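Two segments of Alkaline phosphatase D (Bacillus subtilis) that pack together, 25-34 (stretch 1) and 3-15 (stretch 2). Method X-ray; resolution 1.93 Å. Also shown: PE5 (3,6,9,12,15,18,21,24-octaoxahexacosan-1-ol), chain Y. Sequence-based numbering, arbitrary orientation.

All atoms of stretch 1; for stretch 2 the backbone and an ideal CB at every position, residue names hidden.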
# COMPACT_ATOMS: atom_id res chain seq x y z
N LEU A 25 0.56 15.22 -11.01
CA LEU A 25 -0.79 15.66 -10.66
C LEU A 25 -1.79 14.77 -11.39
O LEU A 25 -1.62 14.50 -12.57
CB LEU A 25 -1.00 17.12 -11.07
CG LEU A 25 0.09 18.14 -10.71
CD1 LEU A 25 -0.31 19.54 -11.23
CD2 LEU A 25 0.32 18.17 -9.19
N TRP A 26 -2.85 14.37 -10.69
CA TRP A 26 -3.82 13.44 -11.22
C TRP A 26 -5.24 13.96 -11.03
O TRP A 26 -5.57 14.54 -9.99
CB TRP A 26 -3.69 12.07 -10.52
CG TRP A 26 -4.73 11.07 -10.94
CD1 TRP A 26 -4.63 10.15 -11.94
CD2 TRP A 26 -6.05 10.91 -10.37
NE1 TRP A 26 -5.79 9.43 -12.04
CE2 TRP A 26 -6.68 9.87 -11.10
CE3 TRP A 26 -6.76 11.54 -9.34
CZ2 TRP A 26 -7.97 9.44 -10.82
CZ3 TRP A 26 -8.06 11.12 -9.08
CH2 TRP A 26 -8.64 10.07 -9.82
N THR A 27 -6.07 13.72 -12.03
CA THR A 27 -7.50 13.69 -11.82
C THR A 27 -8.12 12.80 -12.90
O THR A 27 -7.40 12.21 -13.71
CB THR A 27 -8.11 15.10 -11.80
OG1 THR A 27 -9.43 15.01 -11.26
CG2 THR A 27 -8.09 15.76 -13.20
N ARG A 28 -9.44 12.71 -12.88
CA ARG A 28 -10.19 11.96 -13.86
C ARG A 28 -11.54 12.66 -14.02
O ARG A 28 -12.21 13.03 -13.02
CB ARG A 28 -10.42 10.51 -13.40
CG ARG A 28 -11.29 9.69 -14.41
CD ARG A 28 -11.41 8.22 -14.11
NE ARG A 28 -12.45 7.69 -14.98
CZ ARG A 28 -13.29 6.71 -14.72
NH1 ARG A 28 -13.23 6.01 -13.60
NH2 ARG A 28 -14.22 6.41 -15.64
N LEU A 29 -11.96 12.80 -15.28
CA LEU A 29 -13.31 13.29 -15.60
C LEU A 29 -14.29 12.13 -15.61
O LEU A 29 -14.23 11.28 -16.50
CB LEU A 29 -13.34 14.00 -16.95
CG LEU A 29 -12.24 15.03 -17.16
CD1 LEU A 29 -12.38 15.72 -18.55
CD2 LEU A 29 -12.28 16.06 -16.02
N ALA A 30 -15.19 12.11 -14.62
CA ALA A 30 -16.13 11.02 -14.42
C ALA A 30 -17.46 11.51 -13.80
O ALA A 30 -17.81 11.13 -12.68
CB ALA A 30 -15.49 9.94 -13.51
N PRO A 31 -18.21 12.35 -14.53
CA PRO A 31 -19.52 12.84 -14.03
C PRO A 31 -20.54 11.77 -13.60
O PRO A 31 -21.35 12.06 -12.75
CB PRO A 31 -20.05 13.70 -15.19
CG PRO A 31 -19.21 13.30 -16.40
CD PRO A 31 -17.88 12.90 -15.85
N ASP A 32 -20.46 10.55 -14.15
CA ASP A 32 -21.27 9.36 -13.69
C ASP A 32 -20.32 8.16 -13.38
O ASP A 32 -20.19 7.24 -14.21
CB ASP A 32 -22.25 8.97 -14.81
CG ASP A 32 -23.27 7.92 -14.40
OD1 ASP A 32 -23.20 7.36 -13.29
OD2 ASP A 32 -24.17 7.66 -15.24
N PRO A 33 -19.69 8.16 -12.20
CA PRO A 33 -18.45 7.39 -12.01
C PRO A 33 -18.60 5.87 -11.92
O PRO A 33 -17.73 5.15 -12.39
CB PRO A 33 -17.88 7.97 -10.70
CG PRO A 33 -19.07 8.56 -9.99
CD PRO A 33 -19.93 9.08 -11.07
N LEU A 34 -19.67 5.39 -11.33
CA LEU A 34 -19.87 3.94 -11.21
C LEU A 34 -20.46 3.28 -12.48
O LEU A 34 -20.52 2.05 -12.57
CB LEU A 34 -20.72 3.63 -9.98
CG LEU A 34 -19.89 3.43 -8.70
CD1 LEU A 34 -18.95 4.60 -8.45
CD2 LEU A 34 -20.80 3.18 -7.49
N UNK A 3 -19.00 21.22 -21.81
CA UNK A 3 -20.01 21.49 -20.80
C UNK A 3 -20.50 20.16 -20.28
O UNK A 3 -20.53 19.17 -21.00
CB UNK A 3 -21.16 22.33 -21.36
N UNK A 4 -20.85 20.15 -19.00
CA UNK A 4 -21.19 18.93 -18.30
C UNK A 4 -22.56 19.03 -17.71
O UNK A 4 -22.97 20.13 -17.29
CB UNK A 4 -20.16 18.62 -17.21
N UNK A 5 -23.25 17.91 -17.65
CA UNK A 5 -24.55 17.82 -17.03
C UNK A 5 -24.39 17.49 -15.53
O UNK A 5 -25.34 17.62 -14.75
CB UNK A 5 -25.40 16.77 -17.74
N UNK A 6 -23.19 17.10 -15.13
CA UNK A 6 -22.92 16.85 -13.72
C UNK A 6 -21.46 17.15 -13.43
O UNK A 6 -20.62 17.13 -14.33
CB UNK A 6 -23.26 15.41 -13.34
N UNK A 7 -21.16 17.49 -12.18
CA UNK A 7 -19.80 17.88 -11.79
C UNK A 7 -18.81 16.75 -12.14
O UNK A 7 -19.02 15.62 -11.74
CB UNK A 7 -19.74 18.20 -10.30
N UNK A 8 -17.78 17.04 -12.92
CA UNK A 8 -16.96 15.94 -13.47
C UNK A 8 -15.89 15.37 -12.53
O UNK A 8 -15.44 14.22 -12.71
CB UNK A 8 -16.27 16.43 -14.74
N UNK A 9 -15.48 16.13 -11.52
CA UNK A 9 -14.36 15.71 -10.68
C UNK A 9 -14.85 14.92 -9.45
O UNK A 9 -14.51 15.24 -8.32
CB UNK A 9 -13.55 16.93 -10.24
N UNK A 10 -15.66 13.90 -9.70
CA UNK A 10 -16.30 13.10 -8.66
C UNK A 10 -15.29 12.24 -7.90
O UNK A 10 -15.59 11.74 -6.82
CB UNK A 10 -17.38 12.21 -9.27
N UNK A 11 -14.11 12.03 -8.48
CA UNK A 11 -13.05 11.22 -7.83
C UNK A 11 -11.97 12.10 -7.25
O UNK A 11 -10.90 11.61 -6.84
CB UNK A 11 -12.43 10.24 -8.82
N UNK A 12 -12.23 13.41 -7.24
CA UNK A 12 -11.30 14.38 -6.68
C UNK A 12 -10.02 14.53 -7.47
O UNK A 12 -9.99 14.40 -8.70
CB UNK A 12 -10.96 13.99 -5.24
N UNK A 13 -8.95 14.82 -6.73
CA UNK A 13 -7.65 15.03 -7.29
C UNK A 13 -6.60 14.27 -6.47
O UNK A 13 -6.90 13.76 -5.38
CB UNK A 13 -7.33 16.53 -7.35
N UNK A 14 -5.40 14.18 -7.00
CA UNK A 14 -4.32 13.47 -6.31
C UNK A 14 -3.01 13.97 -6.83
O UNK A 14 -2.94 14.58 -7.91
CB UNK A 14 -4.43 11.95 -6.49
N UNK A 15 -1.95 13.73 -6.06
CA UNK A 15 -0.59 13.99 -6.51
C UNK A 15 0.32 12.87 -6.07
O UNK A 15 0.03 12.12 -5.15
CB UNK A 15 -0.08 15.33 -5.98
C50 PE5 Y . -17.72 17.74 -23.28
O1 PE5 Y . -18.06 16.86 -22.20
C1 PE5 Y . -19.45 16.46 -22.21
C2 PE5 Y . -19.84 15.74 -20.92
O2 PE5 Y . -21.27 15.72 -20.67
C3 PE5 Y . -21.66 14.87 -19.57
C4 PE5 Y . -21.36 15.50 -18.22

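Position 3 has no atom of stretch 1 within 5.5 Å of its ideal CB, so the visible atoms set no preference; the residue is Asn3. At position 4 the CA-to-CB bond points toward stretch 1, but the ideal CB is still 5.3 Å from Pro31 CB, leaving room for a large apolar group. Phe4 fills it: its ring presents an edge to the proline, CD2 lying 4.3 Å from Pro31 CG, while PE5 O1 sits over one face.

Position 5 points sideways with no atom of stretch 1 within 5.5 Å of its ideal CB, so stretch 1 sets no preference; it is Ser5, whose N has PE5 C4 at 3.1 Å. At position 6 the bond points toward stretch 1 and the ideal CB lies 3.9 Å from Pro31 O, an acceptor, which suits a small or polar side chain. Ser6 OG does not bond that oxygen directly. It donates to water 1 (2.6 Å from OG), which in turn donates to Pro31 O at 2.7 Å. Position 7 points away, so its side chain is unconstrained here; Tyr7 contributes mainly its backbone, its O receiving a bond from the same water at 2.7 Å.

Position 8 points sideways, its ideal CB 4.0 Å from Pro31 CD and 4.2 Å from Leu29 CD2. A compact apolar residue fits, and phi of -82° permits proline. Pro8 packs its CB 4.1 Å from Pro31 CD, and its carbonyl accepts a nearly linear bond from the backbone (Ala30 N to Pro8 O, 2.9 Å, 173°).

Position 9 points away, yet a long side chain could bend back towards Thr27 and Leu29. With chi1 at -59°, Phe9 does so: CE1 reaches 3.6 Å from Leu29 CD2, and Thr27 OG1 meets the ring edge 3.4 Å from CD1. A type I turn starts here and ends at position 12.

At position 10 the ideal CB is 3.6 Å from Ala30 O and 4.1 Å from Pro33 CG, calling for a short donor, serine or threonine above all. Thr10, in the p rotamer, donates from OG1 to Ala30 O at 2.6 Å, and its CG2 lies 4.1 Å from Pro31 O.

Position 11 points toward stretch 1, its ideal CB 3.9 Å from Trp26 CH2 and 5.0 Å from Arg28 CB, so a branched or long apolar chain is expected. Leu11 packs CB 3.9 Å from Trp26 CH2 and extends CD2 to 4.2 Å from Pro33 CB.

Position 12 has phi of 68° and psi of -148°, which favours glycine. Gly12 O accepts from Thr27 OG1 at 2.7 Å.

At position 13 the ideal CB is 4.7 Å from Thr27 OG1, and a beta-branched residue suits the extended backbone; Val13 CG1 lies 4.0 Å from that hydroxyl. Position 14 pairs with Trp26 across antiparallel strands, and its ideal CB, already 3.7 Å from Trp26 CE3, favours something small. Ala14 is found, with hydrogen bonds from its N to Trp26 O (3.0 Å) and from Trp26 N to its O (2.8 Å). Position 15 shares a face with Leu25, whose CD2 is 4.3 Å from the ideal CB; small residues fit, and Ser15 OG bonds elsewhere in the structure.

Stretch 2 (3-15) NFSSYPFTLGVAS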
# COMPACT_ATOMS: atom_id res chain seq x y z
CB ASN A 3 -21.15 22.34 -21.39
CG ASN A 3 -20.62 23.63 -22.06
OD1 ASN A 3 -20.65 23.75 -23.28
ND2 ASN A 3 -20.10 24.56 -21.26
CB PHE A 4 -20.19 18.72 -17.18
CG PHE A 4 -18.79 18.50 -17.67
CD1 PHE A 4 -18.00 19.58 -18.00
CD2 PHE A 4 -18.30 17.22 -17.85
CE1 PHE A 4 -16.72 19.38 -18.47
CE2 PHE A 4 -17.02 17.01 -18.33
CZ PHE A 4 -16.23 18.07 -18.63
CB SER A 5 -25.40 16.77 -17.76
OG SER A 5 -24.75 15.54 -17.79
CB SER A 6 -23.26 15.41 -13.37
OG SER A 6 -23.52 15.33 -12.00
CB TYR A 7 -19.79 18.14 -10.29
CG TYR A 7 -18.46 18.59 -9.78
CD1 TYR A 7 -17.93 19.81 -10.19
CD2 TYR A 7 -17.71 17.81 -8.90
CE1 TYR A 7 -16.73 20.25 -9.73
CE2 TYR A 7 -16.47 18.25 -8.43
CZ TYR A 7 -15.99 19.48 -8.85
OH TYR A 7 -14.75 19.95 -8.43
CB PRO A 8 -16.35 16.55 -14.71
CG PRO A 8 -16.34 18.03 -14.48
CD PRO A 8 -17.54 18.31 -13.65
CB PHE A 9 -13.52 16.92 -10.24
CG PHE A 9 -12.95 17.72 -11.39
CD1 PHE A 9 -11.86 17.25 -12.11
CD2 PHE A 9 -13.47 18.95 -11.73
CE1 PHE A 9 -11.32 17.97 -13.14
CE2 PHE A 9 -12.93 19.70 -12.78
CZ PHE A 9 -11.85 19.22 -13.47
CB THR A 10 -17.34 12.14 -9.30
OG1 THR A 10 -16.66 11.37 -10.32
CG2 THR A 10 -18.53 12.94 -9.94
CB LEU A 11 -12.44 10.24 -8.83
CG LEU A 11 -13.49 9.35 -9.49
CD1 LEU A 11 -12.79 8.29 -10.33
CD2 LEU A 11 -14.42 8.71 -8.50
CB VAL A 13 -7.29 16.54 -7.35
CG1 VAL A 13 -8.33 17.34 -8.20
CG2 VAL A 13 -7.13 17.15 -5.92
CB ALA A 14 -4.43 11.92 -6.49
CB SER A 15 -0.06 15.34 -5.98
OG SER A 15 0.18 15.29 -4.58
O HOH W 1 -21.29 14.29 -11.16
O HOH W 2 -12.37 13.36 -10.21
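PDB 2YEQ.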